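Local coordinates for protein probable benzoylformate decarboxylase (Rhodococcus jostii, PDB 7ORX) that binds thiamine diphosphate and a sodium ion and belongs to the thiamine pyrophosphate enzyme family, forming a four-chain assembly, at residues V350-F362 with P519-S531. Residues are numbered along the deposited sequence; the frame is centred on the assembly and turned at random.
Sequences VSVGAGLDPAQLF and PTLIEVRTNFDES
Asn527 reaches into the turn before helix 358-368 and is bonded through both ends of its amide. Its OD1 accepts from Gly355 N at 3.1 Å, in the carbonyl plane and on a lone pair. Its ND2 gives a 2.7 Å bond to Asp357 OD1, which it meets nearly along the C-O axis. That oxygen lies in the amide plane, yet the carboxylate plane is turned 65° from it. A weak bond joins ND2 to Gly355 O as well. The Asn527 CG stands anti to its own carbonyl carbon (chi1 -41°), which carries the amide toward the turn.

Two backbone bonds lie beside it. Leu356 N donates to Arg525 O at 3.0 Å, almost straight. Leu356 O accepts from Asn527 N, also at 3.0 Å, with the donor tilted from the carbonyl plane. Together they make a single beta bridge between Leu356 and Thr526, just past strand 520-525.

Arg525 bends at chi2 and chi3, and its guanidinium lies with one face against Ala354 CB, 3.4 Å from NH2. On the buried side, Leu361 and Val524 meet tip to tip, with CD2 of Leu361 3.9 Å from CG1 of Val524. Leu356 crosses Val524 at about a right angle. Phe506 of helix 503-515 touches both Leu361 and Val524, and Leu456 of strand 452-457 touches Leu361.

The contact thus joins the start of helix 358-368 to the end of a strand in the C-terminal parallel sheet. The Thr526 side chain touches Asn458, a sodium ligand, and lies about 6 Å from thiamine diphosphate. Donating to Asp357 OD1, the amide should help stabilise a negative charge there, and its several bonds fix which way it is turned.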
# COMPACT_ATOMS: atom_id res chain seq x y z
N VAL C 350 -23.74 30.58 37.12
CA VAL C 350 -23.16 31.95 37.31
C VAL C 350 -21.89 32.03 36.45
O VAL C 350 -21.34 30.95 36.12
CB VAL C 350 -22.89 32.26 38.80
CG1 VAL C 350 -21.84 31.35 39.43
CG2 VAL C 350 -22.51 33.72 39.04
N SER C 351 -21.44 33.24 36.07
CA SER C 351 -20.19 33.46 35.29
C SER C 351 -19.42 34.64 35.87
O SER C 351 -19.95 35.78 35.80
CB SER C 351 -20.45 33.71 33.83
OG SER C 351 -20.72 32.48 33.17
N VAL C 352 -18.22 34.36 36.37
CA VAL C 352 -17.25 35.39 36.86
C VAL C 352 -16.07 35.40 35.87
O VAL C 352 -15.45 34.35 35.69
CB VAL C 352 -16.86 35.16 38.34
CG1 VAL C 352 -15.99 33.92 38.54
CG2 VAL C 352 -16.25 36.42 38.95
N GLY C 353 -15.84 36.54 35.22
CA GLY C 353 -14.91 36.72 34.10
C GLY C 353 -15.37 37.83 33.17
O GLY C 353 -16.51 38.35 33.35
N ALA C 354 -14.53 38.21 32.20
CA ALA C 354 -14.84 39.23 31.18
C ALA C 354 -15.92 38.71 30.21
O ALA C 354 -16.60 39.56 29.59
CB ALA C 354 -13.58 39.65 30.46
N GLY C 355 -16.08 37.38 30.07
CA GLY C 355 -17.05 36.75 29.15
C GLY C 355 -17.95 35.73 29.85
O GLY C 355 -18.16 35.85 31.08
N LEU C 356 -18.47 34.77 29.07
CA LEU C 356 -19.38 33.69 29.54
C LEU C 356 -18.53 32.45 29.89
O LEU C 356 -17.57 32.15 29.19
CB LEU C 356 -20.35 33.32 28.42
CG LEU C 356 -21.44 34.31 28.00
CD1 LEU C 356 -22.72 34.07 28.75
CD2 LEU C 356 -21.01 35.74 28.14
N ASP C 357 -18.91 31.71 30.93
CA ASP C 357 -18.42 30.33 31.17
C ASP C 357 -19.21 29.43 30.25
O ASP C 357 -20.40 29.66 30.02
CB ASP C 357 -18.59 29.86 32.62
CG ASP C 357 -17.41 30.21 33.51
OD1 ASP C 357 -16.83 31.33 33.34
OD2 ASP C 357 -17.05 29.36 34.37
N PRO C 358 -18.56 28.43 29.63
CA PRO C 358 -19.29 27.50 28.76
C PRO C 358 -20.56 26.94 29.41
O PRO C 358 -21.55 26.87 28.75
CB PRO C 358 -18.21 26.45 28.47
CG PRO C 358 -16.96 27.29 28.40
CD PRO C 358 -17.10 28.23 29.61
N ALA C 359 -20.55 26.59 30.70
CA ALA C 359 -21.72 26.03 31.40
C ALA C 359 -22.88 27.02 31.33
O ALA C 359 -24.00 26.60 31.15
CB ALA C 359 -21.39 25.65 32.82
N GLN C 360 -22.63 28.31 31.43
CA GLN C 360 -23.70 29.34 31.36
C GLN C 360 -24.14 29.52 29.92
O GLN C 360 -25.34 29.69 29.68
CB GLN C 360 -23.25 30.69 31.93
CG GLN C 360 -24.42 31.64 32.09
CD GLN C 360 -23.97 33.04 32.44
OE1 GLN C 360 -24.76 33.85 32.91
NE2 GLN C 360 -22.70 33.34 32.18
N LEU C 361 -23.19 29.53 28.99
CA LEU C 361 -23.54 29.66 27.56
C LEU C 361 -24.47 28.52 27.16
O LEU C 361 -25.43 28.77 26.47
CB LEU C 361 -22.27 29.66 26.71
CG LEU C 361 -22.53 29.80 25.22
CD1 LEU C 361 -23.34 31.04 24.91
CD2 LEU C 361 -21.23 29.82 24.45
N PHE C 362 -24.20 27.30 27.62
CA PHE C 362 -25.02 26.13 27.24
C PHE C 362 -26.39 26.22 27.92
O PHE C 362 -27.39 25.86 27.31
CB PHE C 362 -24.27 24.83 27.48
CG PHE C 362 -23.05 24.63 26.62
CD1 PHE C 362 -22.98 25.13 25.34
CD2 PHE C 362 -21.94 23.95 27.09
CE1 PHE C 362 -21.83 25.00 24.57
CE2 PHE C 362 -20.81 23.80 26.32
CZ PHE C 362 -20.75 24.32 25.06
N PRO C 519 -27.75 32.06 7.12
CA PRO C 519 -26.67 31.76 8.06
C PRO C 519 -26.41 33.01 8.90
O PRO C 519 -26.44 34.12 8.37
CB PRO C 519 -25.46 31.42 7.19
CG PRO C 519 -25.83 31.96 5.85
CD PRO C 519 -27.34 31.82 5.74
N THR C 520 -26.18 32.77 10.18
CA THR C 520 -25.83 33.77 11.22
C THR C 520 -24.71 33.18 12.07
O THR C 520 -24.74 31.97 12.35
CB THR C 520 -27.04 34.07 12.10
OG1 THR C 520 -27.68 32.82 12.36
CG2 THR C 520 -28.01 34.99 11.41
N LEU C 521 -23.75 34.01 12.44
CA LEU C 521 -22.63 33.65 13.31
C LEU C 521 -22.68 34.54 14.53
O LEU C 521 -22.72 35.76 14.36
CB LEU C 521 -21.33 33.89 12.56
CG LEU C 521 -20.09 33.51 13.35
CD1 LEU C 521 -19.09 32.76 12.48
CD2 LEU C 521 -19.47 34.73 14.00
N ILE C 522 -22.62 33.95 15.72
CA ILE C 522 -22.44 34.70 16.99
C ILE C 522 -21.06 34.36 17.52
O ILE C 522 -20.84 33.21 17.78
CB ILE C 522 -23.52 34.30 17.98
CG1 ILE C 522 -24.90 34.69 17.48
CG2 ILE C 522 -23.25 34.87 19.33
CD1 ILE C 522 -26.01 33.85 18.09
N GLU C 523 -20.18 35.33 17.71
CA GLU C 523 -18.87 35.11 18.35
C GLU C 523 -19.08 35.40 19.83
O GLU C 523 -19.36 36.51 20.13
CB GLU C 523 -17.79 35.99 17.74
CG GLU C 523 -16.45 35.80 18.40
CD GLU C 523 -15.36 36.79 17.97
OE1 GLU C 523 -15.58 37.52 16.97
OE2 GLU C 523 -14.27 36.83 18.61
N VAL C 524 -19.07 34.41 20.69
CA VAL C 524 -19.20 34.58 22.15
C VAL C 524 -17.79 34.64 22.70
O VAL C 524 -17.04 33.74 22.39
CB VAL C 524 -19.95 33.41 22.80
CG1 VAL C 524 -20.02 33.56 24.30
CG2 VAL C 524 -21.33 33.24 22.21
N ARG C 525 -17.46 35.64 23.50
CA ARG C 525 -16.21 35.66 24.28
C ARG C 525 -16.44 34.75 25.49
O ARG C 525 -17.39 35.00 26.26
CB ARG C 525 -15.85 37.10 24.67
CG ARG C 525 -14.38 37.26 25.01
CD ARG C 525 -14.18 37.52 26.48
NE ARG C 525 -14.10 38.95 26.80
CZ ARG C 525 -12.98 39.64 27.05
NH1 ARG C 525 -11.79 39.05 27.02
NH2 ARG C 525 -13.05 40.94 27.35
N THR C 526 -15.61 33.72 25.64
CA THR C 526 -15.71 32.70 26.73
C THR C 526 -14.47 32.75 27.62
O THR C 526 -13.43 33.32 27.16
CB THR C 526 -15.91 31.29 26.17
OG1 THR C 526 -14.81 30.97 25.33
CG2 THR C 526 -17.22 31.13 25.41
N ASN C 527 -14.57 32.18 28.82
CA ASN C 527 -13.49 32.14 29.84
C ASN C 527 -12.89 30.73 29.90
O ASN C 527 -13.68 29.69 29.97
CB ASN C 527 -13.95 32.50 31.25
CG ASN C 527 -14.92 33.66 31.25
OD1 ASN C 527 -14.66 34.70 30.63
ND2 ASN C 527 -16.03 33.47 31.94
N PHE C 528 -11.56 30.70 29.89
CA PHE C 528 -10.76 29.47 30.05
C PHE C 528 -10.12 29.54 31.44
O PHE C 528 -9.39 30.55 31.66
CB PHE C 528 -9.75 29.30 28.90
CG PHE C 528 -9.01 27.99 29.01
CD1 PHE C 528 -9.70 26.79 28.93
CD2 PHE C 528 -7.65 27.97 29.29
CE1 PHE C 528 -9.04 25.58 29.10
CE2 PHE C 528 -6.99 26.77 29.46
CZ PHE C 528 -7.69 25.57 29.37
N ASP C 529 -10.38 28.53 32.29
CA ASP C 529 -9.76 28.32 33.64
C ASP C 529 -8.23 28.15 33.55
O ASP C 529 -7.76 27.08 33.08
CB ASP C 529 -10.34 27.09 34.37
CG ASP C 529 -11.79 27.24 34.81
OD1 ASP C 529 -12.64 26.77 34.03
OD2 ASP C 529 -12.05 27.83 35.91
N GLU C 530 -7.48 29.18 33.99
CA GLU C 530 -5.99 29.21 34.09
C GLU C 530 -5.59 28.96 35.55
O GLU C 530 -4.40 28.63 35.78
CB GLU C 530 -5.43 30.51 33.47
CG GLU C 530 -5.80 30.67 31.99
CD GLU C 530 -4.78 31.34 31.09
OE1 GLU C 530 -4.62 30.87 29.92
OE2 GLU C 530 -4.13 32.31 31.56
N SER C 531 -6.53 29.13 36.51
CA SER C 531 -6.50 28.58 37.90
C SER C 531 -7.51 27.42 38.01
O SER C 531 -7.36 26.46 38.79
CB SER C 531 -6.80 29.63 38.99
OG SER C 531 -5.63 30.10 39.65
OXT SER C 531 -8.54 27.39 37.33